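Local coordinates for protein glutathione S-transferase (Xanthomonas axonopodis pv. citri, PDB 6NV6) that probably conjugates glutathione to electrophilic substrates, as a theta class glutathione S-transferase of a citrus canker pathogen, at residues S12-V15 with R16-L19; A18-C21 with A22-G26; Y84-P88 with A89-L93; L112-G115 with V116-P120. All coordinates share one frame; numbering follows the deposited sequence.

Contact 1: residues S12-V15 with R16-L19; sequences SSNV and RKAL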
loop_
_atom_site.group_PDB
_atom_site.type_symbol
_atom_site.label_atom_id
_atom_site.label_comp_id
_atom_site.label_asym_id
_atom_site.label_seq_id
_atom_site.Cartn_x
_atom_site.Cartn_y
_atom_site.Cartn_z
ATOM N N SER A 12 -0.830 9.788 2.631
ATOM C CA SER A 12 -0.193 8.728 3.399
ATOM C C SER A 12 -0.470 7.369 2.760
ATOM O O SER A 12 -1.587 7.096 2.304
ATOM C CB SER A 12 -0.696 8.747 4.842
ATOM O OG SER A 12 -0.646 7.454 5.436
ATOM N N SER A 13 0.561 6.524 2.726
ATOM C CA SER A 13 0.432 5.204 2.110
ATOM C C SER A 13 -0.493 4.298 2.914
ATOM O O SER A 13 -1.206 3.458 2.347
ATOM C CB SER A 13 1.825 4.565 1.961
ATOM O OG SER A 13 2.558 5.134 0.881
ATOM N N ASN A 14 -0.487 4.463 4.234
ATOM C CA ASN A 14 -1.382 3.688 5.077
ATOM C C ASN A 14 -2.834 4.079 4.835
ATOM O O ASN A 14 -3.714 3.212 4.758
ATOM C CB ASN A 14 -1.001 3.883 6.538
ATOM C CG ASN A 14 0.234 3.096 6.926
ATOM O OD1 ASN A 14 0.569 2.103 6.289
ATOM N ND2 ASN A 14 0.908 3.527 7.983
ATOM N N VAL A 15 -3.100 5.380 4.694
ATOM C CA VAL A 15 -4.451 5.831 4.400
ATOM C C VAL A 15 -4.838 5.421 2.983
ATOM O O VAL A 15 -5.986 5.037 2.721
ATOM C CB VAL A 15 -4.540 7.357 4.626
ATOM C CG1 VAL A 15 -5.924 7.897 4.270
ATOM C CG2 VAL A 15 -4.155 7.723 6.071
ATOM N N ARG A 16 -3.876 5.448 2.055
ATOM C CA ARG A 16 -4.144 4.959 0.707
ATOM C C ARG A 16 -4.609 3.511 0.734
ATOM O O ARG A 16 -5.537 3.135 0.009
ATOM C CB ARG A 16 -2.894 5.081 -0.158
ATOM C CG ARG A 16 -2.586 6.479 -0.645
ATOM C CD ARG A 16 -1.254 6.492 -1.394
ATOM N NE ARG A 16 -0.940 7.814 -1.920
ATOM C CZ ARG A 16 0.127 8.526 -1.575
ATOM N NH1 ARG A 16 1.007 8.030 -0.714
ATOM N NH2 ARG A 16 0.309 9.729 -2.099
ATOM N N LYS A 17 -3.959 2.685 1.560
ATOM C CA LYS A 17 -4.365 1.293 1.727
ATOM C C LYS A 17 -5.847 1.183 2.030
ATOM O O LYS A 17 -6.548 0.324 1.478
ATOM C CB LYS A 17 -3.594 0.653 2.876
ATOM C CG LYS A 17 -2.138 0.386 2.644
ATOM C CD LYS A 17 -1.651 -0.442 3.805
ATOM C CE LYS A 17 -0.211 -0.189 4.140
ATOM N NZ LYS A 17 0.010 -0.651 5.527
ATOM N N ALA A 18 -6.339 2.043 2.917
ATOM C CA ALA A 18 -7.726 1.949 3.335
ATOM C C ALA A 18 -8.665 2.516 2.279
ATOM O O ALA A 18 -9.705 1.913 1.992
ATOM C CB ALA A 18 -7.907 2.670 4.671
ATOM N N LEU A 19 -8.308 3.665 1.684
ATOM C CA LEU A 19 -9.148 4.263 0.646
ATOM C C LEU A 19 -9.273 3.330 -0.541
ATOM O O LEU A 19 -10.375 3.112 -1.062
ATOM C CB LEU A 19 -8.576 5.606 0.196
ATOM C CG LEU A 19 -8.470 6.565 1.375
ATOM C CD1 LEU A 19 -7.668 7.808 1.045
ATOM C CD2 LEU A 19 -9.859 6.907 1.892
#
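Asn-14 and Lys-17 run side by side on the opening turns of helix 13-25, the helix of the beta-alpha-beta unit of the thioredoxin-like N-terminal domain. The lysine NZ donates to Asn-14 OD1 at 2.9 Å, approaching from outside the amide plane. Asn-14 has CG beside its backbone N (chi1 -76°), which swings the amide back to the lysine's tip. The lysine chain bends at its third torsion (-149°), bringing CE beside OD1 along with NZ. Asn-69 OD1 is a second acceptor for the same ammonium, which is thereby gripped by two side-chain oxygens, while the aliphatic part of the lysine is flanked by helices 68-79 and 163-174.

Ser-12 is the N-cap: its OG accepts from Val-15 N at 3.3 Å and 169°, a nearly straight bond, and only weakly from Asn-14 N. Its carbonyl takes the first helical bond, from Arg-16 N at 2.8 Å. Arg-16 stretches its chain back past that carbonyl, with CG 3.2 Å from Ser-12 O, and places the guanidinium beside Ser-12, whose N lies over one face near the rim. Ser-13 OG sits at the guanidinium's edge, but the strongest polar partner lies further off in the chain: Arg-16 NH2 is hydrogen-bonded to Thr-204 OG1. One turn on, Val-15 and Leu-19 point the same way, and CG1 of the valine touches CD1 of the leucine at 3.7 Å.

Contact 2: residues A18-C21 with A22-G26; sequences ALWC and AEEAG
Ala-22 opens the last turn of helix 13-25 with an almost straight bond, its N lying 2.8 Å from Ala-18 O at 176°. Its CB rests over the carbonyl oxygens of Ala-18 and Leu-19. Glu-23 continues the i to i+4 pattern to Leu-19 O, and its CG comes within 3.1 Å of that oxygen before the chain bends at the second torsion and carries the carboxylate off to Tyr-29 and Arg-200.

Glu-24 bonds twice to Trp-20. Its N meets Trp-20 O at 2.8 Å, and its OE2 accepts from the indole NE1 at 2.7 Å, through the lone pair anti to OE1. The oxygen stands near the ring's edge, 22° out of its plane, with the carboxylate turned 53° against the indole. Ala-25 N reaches Cys-21 O at 3.1 Å, and Gly-26, with positive phi, leaves the helix.

Trp-20 also meets Tyr-198 edge to face, against helix 196-201. Because Glu-24 OE2 is paired with Arg-195 as well, one carboxylate oxygen serves both an indole N-H and a guanidinium. The guanidinium would offset the negative charge of the carboxylate, and the indole bond, though bent, restrains the rotation of the ring.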
loop_
_atom_site.group_PDB
_atom_site.type_symbol
_atom_site.label_atom_id
_atom_site.label_comp_id
_atom_site.label_asym_id
_atom_site.label_seq_id
_atom_site.Cartn_x
_atom_site.Cartn_y
_atom_site.Cartn_z
ATOM N N ALA A 18 -6.339 2.043 2.917
ATOM C CA ALA A 18 -7.726 1.949 3.335
ATOM C C ALA A 18 -8.665 2.516 2.279
ATOM O O ALA A 18 -9.705 1.913 1.992
ATOM C CB ALA A 18 -7.907 2.670 4.671
ATOM N N LEU A 19 -8.308 3.665 1.684
ATOM C CA LEU A 19 -9.148 4.263 0.646
ATOM C C LEU A 19 -9.273 3.330 -0.541
ATOM O O LEU A 19 -10.375 3.112 -1.062
ATOM C CB LEU A 19 -8.576 5.606 0.196
ATOM C CG LEU A 19 -8.470 6.565 1.375
ATOM C CD1 LEU A 19 -7.668 7.808 1.045
ATOM C CD2 LEU A 19 -9.859 6.907 1.892
ATOM N N TRP A 20 -8.156 2.740 -0.957
ATOM C CA TRP A 20 -8.189 1.805 -2.069
ATOM C C TRP A 20 -9.096 0.612 -1.759
ATOM O O TRP A 20 -9.895 0.190 -2.605
ATOM C CB TRP A 20 -6.759 1.360 -2.379
ATOM C CG TRP A 20 -6.635 0.383 -3.493
ATOM C CD1 TRP A 20 -7.573 0.076 -4.434
ATOM C CD2 TRP A 20 -5.493 -0.426 -3.782
ATOM N NE1 TRP A 20 -7.086 -0.873 -5.284
ATOM C CE2 TRP A 20 -5.804 -1.192 -4.915
ATOM C CE3 TRP A 20 -4.232 -0.570 -3.195
ATOM C CZ2 TRP A 20 -4.892 -2.104 -5.478
ATOM C CZ3 TRP A 20 -3.325 -1.464 -3.758
ATOM C CH2 TRP A 20 -3.660 -2.222 -4.880
ATOM N N CYS A 21 -8.989 0.058 -0.550
ATOM C CA CYS A 21 -9.840 -1.065 -0.168
ATOM C C CYS A 21 -11.314 -0.670 -0.133
ATOM O O CYS A 21 -12.175 -1.378 -0.678
ATOM C CB CYS A 21 -9.393 -1.613 1.182
ATOM S SG CYS A 21 -10.094 -3.217 1.501
ATOM N N ALA A 22 -11.622 0.451 0.519
ATOM C CA ALA A 22 -12.974 0.984 0.454
ATOM C C ALA A 22 -13.457 1.046 -0.990
ATOM O O ALA A 22 -14.514 0.499 -1.332
ATOM C CB ALA A 22 -13.016 2.365 1.097
ATOM N N GLU A 23 -12.661 1.680 -1.858
ATOM C CA GLU A 23 -13.042 1.842 -3.256
ATOM C C GLU A 23 -13.257 0.495 -3.942
ATOM O O GLU A 23 -14.243 0.310 -4.661
ATOM C CB GLU A 23 -11.988 2.668 -3.986
ATOM C CG GLU A 23 -11.976 4.128 -3.576
ATOM C CD GLU A 23 -13.047 4.947 -4.284
ATOM O OE1 GLU A 23 -13.365 4.623 -5.454
ATOM O OE2 GLU A 23 -13.576 5.906 -3.668
ATOM N N GLU A 24 -12.351 -0.468 -3.726
ATOM C CA GLU A 24 -12.529 -1.801 -4.309
ATOM C C GLU A 24 -13.867 -2.422 -3.921
ATOM O O GLU A 24 -14.427 -3.223 -4.675
ATOM C CB GLU A 24 -11.395 -2.743 -3.880
ATOM C CG GLU A 24 -10.018 -2.462 -4.480
ATOM C CD GLU A 24 -9.909 -2.777 -5.972
ATOM O OE1 GLU A 24 -10.843 -3.379 -6.543
ATOM O OE2 GLU A 24 -8.876 -2.418 -6.577
ATOM N N ALA A 25 -14.383 -2.081 -2.746
ATOM C CA ALA A 25 -15.609 -2.670 -2.228
ATOM C C ALA A 25 -16.860 -1.945 -2.692
ATOM O O ALA A 25 -17.955 -2.505 -2.593
ATOM C CB ALA A 25 -15.582 -2.678 -0.695
ATOM N N GLY A 26 -16.731 -0.711 -3.166
ATOM C CA GLY A 26 -17.858 0.035 -3.669
ATOM C C GLY A 26 -18.762 0.630 -2.616
ATOM O O GLY A 26 -19.800 1.203 -2.976
#

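Contact 3: residues Y84-P88 with A89-L93; sequences YPQAP and AERAL
Arg-91 reaches back from the first turn of helix 88-118 to grip the loop before it, with Ala-87 as the N-cap residue. Its CB lies 3.7 Å from Pro-85 O, and its CG passes by the proline ring, whose CD is 4.1 Å away. With CG anti to the backbone N (chi1 -153°), the chain heads for the loop and then bends at its third torsion. CD sits over one face of the Tyr-84 ring, 4.1 Å from the centroid and 26° off the normal, a CH-pi contact. NE, close to the tyrosine ring, donates to Pro-85 O at 2.7 Å, in the guanidinium plane and straight on to the C=O. Tyr-84 OH stands over CZ as a face neighbour, and NH1, 3.4 Å from that hydroxyl, lacks hydrogen-bond geometry to it. NH2 points to Gln-86 O in a weak bond at 2.8 Å and, also weakly, to Pro-85 O.

The tyrosine ring and the guanidinium are 16° from parallel. The group is sandwiched between the hydroxyl end of Tyr-84 and the Ala-87/Pro-88 backbone, and the loop carbonyls at its edge fix its rotation. The arrangement is on the surface, though Tyr-84 also touches Met-160 and Pro-85 touches Ala-159.

Backbone bonds close the turn: Arg-91 N to Ala-87 O, and Ala-92 N to Pro-88 O. One water bridges Ala-87 N at 2.7 Å to Glu-90 OE1 at 2.5 Å.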
loop_
_atom_site.group_PDB
_atom_site.type_symbol
_atom_site.label_atom_id
_atom_site.label_comp_id
_atom_site.label_asym_id
_atom_site.label_seq_id
_atom_site.Cartn_x
_atom_site.Cartn_y
_atom_site.Cartn_z
ATOM N N TYR A 84 -11.069 -11.368 -0.381
ATOM C CA TYR A 84 -10.693 -12.137 0.799
ATOM C C TYR A 84 -10.772 -13.615 0.450
ATOM O O TYR A 84 -11.860 -14.204 0.499
ATOM C CB TYR A 84 -11.614 -11.790 1.975
ATOM C CG TYR A 84 -11.375 -12.550 3.263
ATOM C CD1 TYR A 84 -11.915 -13.815 3.455
ATOM C CD2 TYR A 84 -10.614 -12.001 4.292
ATOM C CE1 TYR A 84 -11.701 -14.517 4.624
ATOM C CE2 TYR A 84 -10.400 -12.693 5.480
ATOM C CZ TYR A 84 -10.948 -13.953 5.636
ATOM O OH TYR A 84 -10.757 -14.672 6.794
ATOM N N PRO A 85 -9.664 -14.248 0.050
ATOM C CA PRO A 85 -9.693 -15.688 -0.244
ATOM C C PRO A 85 -10.180 -16.492 0.953
ATOM O O PRO A 85 -9.707 -16.314 2.081
ATOM C CB PRO A 85 -8.236 -16.013 -0.596
ATOM C CG PRO A 85 -7.617 -14.718 -0.960
ATOM C CD PRO A 85 -8.324 -13.672 -0.141
ATOM N N GLN A 86 -11.146 -17.385 0.706
ATOM C CA GLN A 86 -11.785 -18.091 1.811
ATOM C C GLN A 86 -10.960 -19.277 2.308
ATOM O O GLN A 86 -10.998 -19.584 3.502
ATOM C CB GLN A 86 -13.192 -18.524 1.402
ATOM C CG GLN A 86 -14.251 -17.418 1.595
ATOM C CD GLN A 86 -14.724 -17.244 3.052
ATOM O OE1 GLN A 86 -14.067 -17.686 4.006
ATOM N NE2 GLN A 86 -15.871 -16.591 3.216
ATOM N N ALA A 87 -10.204 -19.934 1.441
ATOM C CA ALA A 87 -9.358 -21.025 1.915
ATOM C C ALA A 87 -8.130 -20.473 2.637
ATOM O O ALA A 87 -7.397 -19.655 2.064
ATOM C CB ALA A 87 -8.909 -21.920 0.766
ATOM N N PRO A 88 -7.860 -20.913 3.871
ATOM C CA PRO A 88 -6.720 -20.349 4.614
ATOM C C PRO A 88 -5.411 -20.440 3.858
ATOM O O PRO A 88 -4.602 -19.507 3.904
ATOM C CB PRO A 88 -6.700 -21.187 5.899
ATOM C CG PRO A 88 -8.136 -21.595 6.092
ATOM C CD PRO A 88 -8.680 -21.817 4.701
ATOM N N ALA A 89 -5.198 -21.535 3.129
ATOM C CA ALA A 89 -3.924 -21.747 2.449
ATOM C C ALA A 89 -3.698 -20.741 1.328
ATOM O O ALA A 89 -2.548 -20.387 1.045
ATOM C CB ALA A 89 -3.852 -23.176 1.905
ATOM N N GLU A 90 -4.766 -20.280 0.668
ATOM C CA GLU A 90 -4.581 -19.300 -0.398
ATOM C C GLU A 90 -4.506 -17.884 0.152
ATOM O O GLU A 90 -3.737 -17.063 -0.356
ATOM C CB GLU A 90 -5.694 -19.421 -1.438
ATOM C CG GLU A 90 -5.565 -20.663 -2.306
ATOM C CD GLU A 90 -6.881 -21.099 -2.934
ATOM O OE1 GLU A 90 -7.854 -20.307 -2.911
ATOM O OE2 GLU A 90 -6.940 -22.243 -3.445
ATOM N N ARG A 91 -5.297 -17.581 1.181
ATOM C CA ARG A 91 -5.178 -16.293 1.858
ATOM C C ARG A 91 -3.759 -16.062 2.369
ATOM O O ARG A 91 -3.238 -14.936 2.309
ATOM C CB ARG A 91 -6.174 -16.235 3.012
ATOM C CG ARG A 91 -6.630 -14.857 3.389
ATOM C CD ARG A 91 -7.463 -14.938 4.645
ATOM N NE ARG A 91 -8.520 -15.927 4.500
ATOM C CZ ARG A 91 -8.819 -16.838 5.415
ATOM N NH1 ARG A 91 -8.145 -16.889 6.549
ATOM N NH2 ARG A 91 -9.798 -17.698 5.193
ATOM N N ALA A 92 -3.121 -17.121 2.878
ATOM C CA ALA A 92 -1.803 -16.987 3.477
ATOM C C ALA A 92 -0.778 -16.501 2.466
ATOM O O ALA A 92 0.230 -15.896 2.850
ATOM C CB ALA A 92 -1.368 -18.324 4.085
ATOM N N LEU A 93 -1.015 -16.747 1.175
ATOM C CA LEU A 93 -0.079 -16.280 0.157
ATOM C C LEU A 93 0.057 -14.765 0.183
ATOM O O LEU A 93 1.170 -14.234 0.237
ATOM C CB LEU A 93 -0.512 -16.744 -1.230
ATOM C CG LEU A 93 -0.567 -18.248 -1.448
ATOM C CD1 LEU A 93 -1.430 -18.549 -2.661
ATOM C CD2 LEU A 93 0.842 -18.824 -1.611
HETATM O O HOH W 1 -9.631 -19.711 -1.233
#

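Contact 4: residues L112-G115 with V116-P120; sequences LFWG and VVRTP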
loop_
_atom_site.group_PDB
_atom_site.type_symbol
_atom_site.label_atom_id
_atom_site.label_comp_id
_atom_site.label_asym_id
_atom_site.label_seq_id
_atom_site.Cartn_x
_atom_site.Cartn_y
_atom_site.Cartn_z
ATOM N N LEU A 112 13.571 6.604 3.227
ATOM C CA LEU A 112 13.939 7.051 1.889
ATOM C C LEU A 112 13.011 8.158 1.427
ATOM O O LEU A 112 13.455 9.218 0.980
ATOM C CB LEU A 112 13.893 5.885 0.897
ATOM C CG LEU A 112 14.183 6.323 -0.545
ATOM C CD1 LEU A 112 15.629 6.763 -0.695
ATOM C CD2 LEU A 112 13.850 5.228 -1.528
ATOM N N PHE A 113 11.710 7.933 1.555
ATOM C CA PHE A 113 10.757 8.900 1.032
ATOM C C PHE A 113 10.840 10.235 1.759
ATOM O O PHE A 113 10.597 11.280 1.147
ATOM C CB PHE A 113 9.341 8.339 1.114
ATOM C CG PHE A 113 8.312 9.251 0.544
ATOM C CD1 PHE A 113 7.697 10.211 1.340
ATOM C CD2 PHE A 113 7.987 9.192 -0.803
ATOM C CE1 PHE A 113 6.752 11.088 0.811
ATOM C CE2 PHE A 113 7.027 10.066 -1.349
ATOM C CZ PHE A 113 6.413 11.013 -0.535
ATOM N N TRP A 114 11.169 10.237 3.051
ATOM C CA TRP A 114 11.233 11.509 3.763
ATOM C C TRP A 114 12.409 12.344 3.274
ATOM O O TRP A 114 12.243 13.513 2.904
ATOM C CB TRP A 114 11.303 11.280 5.275
ATOM C CG TRP A 114 9.961 11.507 5.948
ATOM C CD1 TRP A 114 8.991 10.564 6.192
ATOM C CD2 TRP A 114 9.432 12.757 6.432
ATOM N NE1 TRP A 114 7.901 11.150 6.802
ATOM C CE2 TRP A 114 8.144 12.491 6.962
ATOM C CE3 TRP A 114 9.924 14.071 6.479
ATOM C CZ2 TRP A 114 7.345 13.494 7.530
ATOM C CZ3 TRP A 114 9.120 15.068 7.041
ATOM C CH2 TRP A 114 7.850 14.771 7.559
ATOM N N GLY A 115 13.600 11.751 3.244
ATOM C CA GLY A 115 14.782 12.440 2.767
ATOM C C GLY A 115 14.707 13.064 1.382
ATOM O O GLY A 115 15.496 13.954 1.062
ATOM N N VAL A 116 13.775 12.622 0.545
ATOM C CA VAL A 116 13.779 12.958 -0.869
ATOM C C VAL A 116 12.630 13.883 -1.229
ATOM O O VAL A 116 12.800 14.811 -2.019
ATOM C CB VAL A 116 13.745 11.672 -1.722
ATOM C CG1 VAL A 116 13.659 11.994 -3.210
ATOM C CG2 VAL A 116 14.959 10.817 -1.419
ATOM N N VAL A 117 11.461 13.656 -0.647
ATOM C CA VAL A 117 10.277 14.433 -0.980
ATOM C C VAL A 117 9.984 15.505 0.064
ATOM O O VAL A 117 9.297 16.491 -0.249
ATOM C CB VAL A 117 9.073 13.484 -1.143
ATOM C CG1 VAL A 117 7.848 14.207 -1.704
ATOM C CG2 VAL A 117 9.486 12.305 -2.006
ATOM N N ARG A 118 10.510 15.361 1.282
ATOM C CA ARG A 118 10.049 16.156 2.402
ATOM C C ARG A 118 11.147 16.867 3.182
ATOM O O ARG A 118 10.824 17.758 3.974
ATOM C CB ARG A 118 9.233 15.273 3.363
ATOM C CG ARG A 118 7.820 15.023 2.853
ATOM C CD ARG A 118 7.007 14.094 3.747
ATOM N NE ARG A 118 5.726 13.755 3.120
ATOM C CZ ARG A 118 4.967 12.709 3.453
ATOM N NH1 ARG A 118 5.351 11.884 4.417
ATOM N NH2 ARG A 118 3.819 12.494 2.812
ATOM N N THR A 119 12.416 16.527 2.985
ATOM C CA THR A 119 13.406 17.307 3.709
ATOM C C THR A 119 14.169 18.230 2.759
ATOM O O THR A 119 14.417 17.876 1.600
ATOM C CB THR A 119 14.408 16.410 4.446
ATOM O OG1 THR A 119 15.228 15.723 3.494
ATOM C CG2 THR A 119 13.682 15.392 5.316
ATOM N N PRO A 120 14.527 19.432 3.219
ATOM C CA PRO A 120 15.347 20.330 2.395
ATOM C C PRO A 120 16.769 19.808 2.257
ATOM O O PRO A 120 17.325 19.203 3.180
ATOM C CB PRO A 120 15.314 21.656 3.169
ATOM C CG PRO A 120 14.138 21.548 4.088
ATOM C CD PRO A 120 14.051 20.092 4.444
#
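Trp-114 and Arg-118 meet across the indole face near the C-terminal end of helix 88-118. Arg-118 CD makes a CH-pi contact over the centre of the indole's six-membered ring, 3.6 Å from the centroid and 6° off the normal. The cation adds little there, being long for cation-pi at 5.0 Å from CZ to the centroid of the five-membered ring. Instead the extended arginine carries its guanidinium across to Phe-113, whose CE1 lies 3.6 Å from CZ; the two planes are 83° apart, so the phenyl edge meets the guanidinium face. A second CH-pi contact covers the face of that phenyl: Val-117 CG2 is 3.6 Å from its centroid, displaced toward the rim.

Among the hydrogen bonds, Val-117 N to Phe-113 O keeps the alpha-helical spacing. Trp-114 O then receives both Arg-118 N, at 3.0 Å, and, weakly, Thr-119 N, the latter fitting the wider pi-type turn of residues 116-118. Thr-119 OG1, set between backbone N and carbonyl carbon by its first torsion (68°), gives a weak bond to Gly-115 O.

Apolar packing is lighter: Leu-112 CD1 approaches Val-116 CG2 at 4.2 Å. Both of these residues face helix 126-146, at Ile-129, while Phe-113 packs on Met-175 and Leu-206, and Arg-118 NH2 forms a salt bridge with the terminal carboxylate of Thr-207, joining this helix end to the chain's C-terminus.

In the fold
Contacts 1 and 2 follow each other on helix 13-25, share Ala-18 and Leu-19, and have centres 10 Å apart. Contacts 3 and 4 mark opposite ends of helix 88-118, with centres 37 Å apart and the chain's centre between them. Contact 1 approaches contact 4 to about 5 Å between nearest atoms without touching, and the C-terminal tail joins them: Arg-16 reaches Thr-204, and Arg-118 reaches Thr-207. Contact 2 likewise lies about 8 Å from contact 3 at nearest atoms. In related theta class enzymes the start of the first helix borders the glutathione site, so contact 1 is probably the one nearest to it.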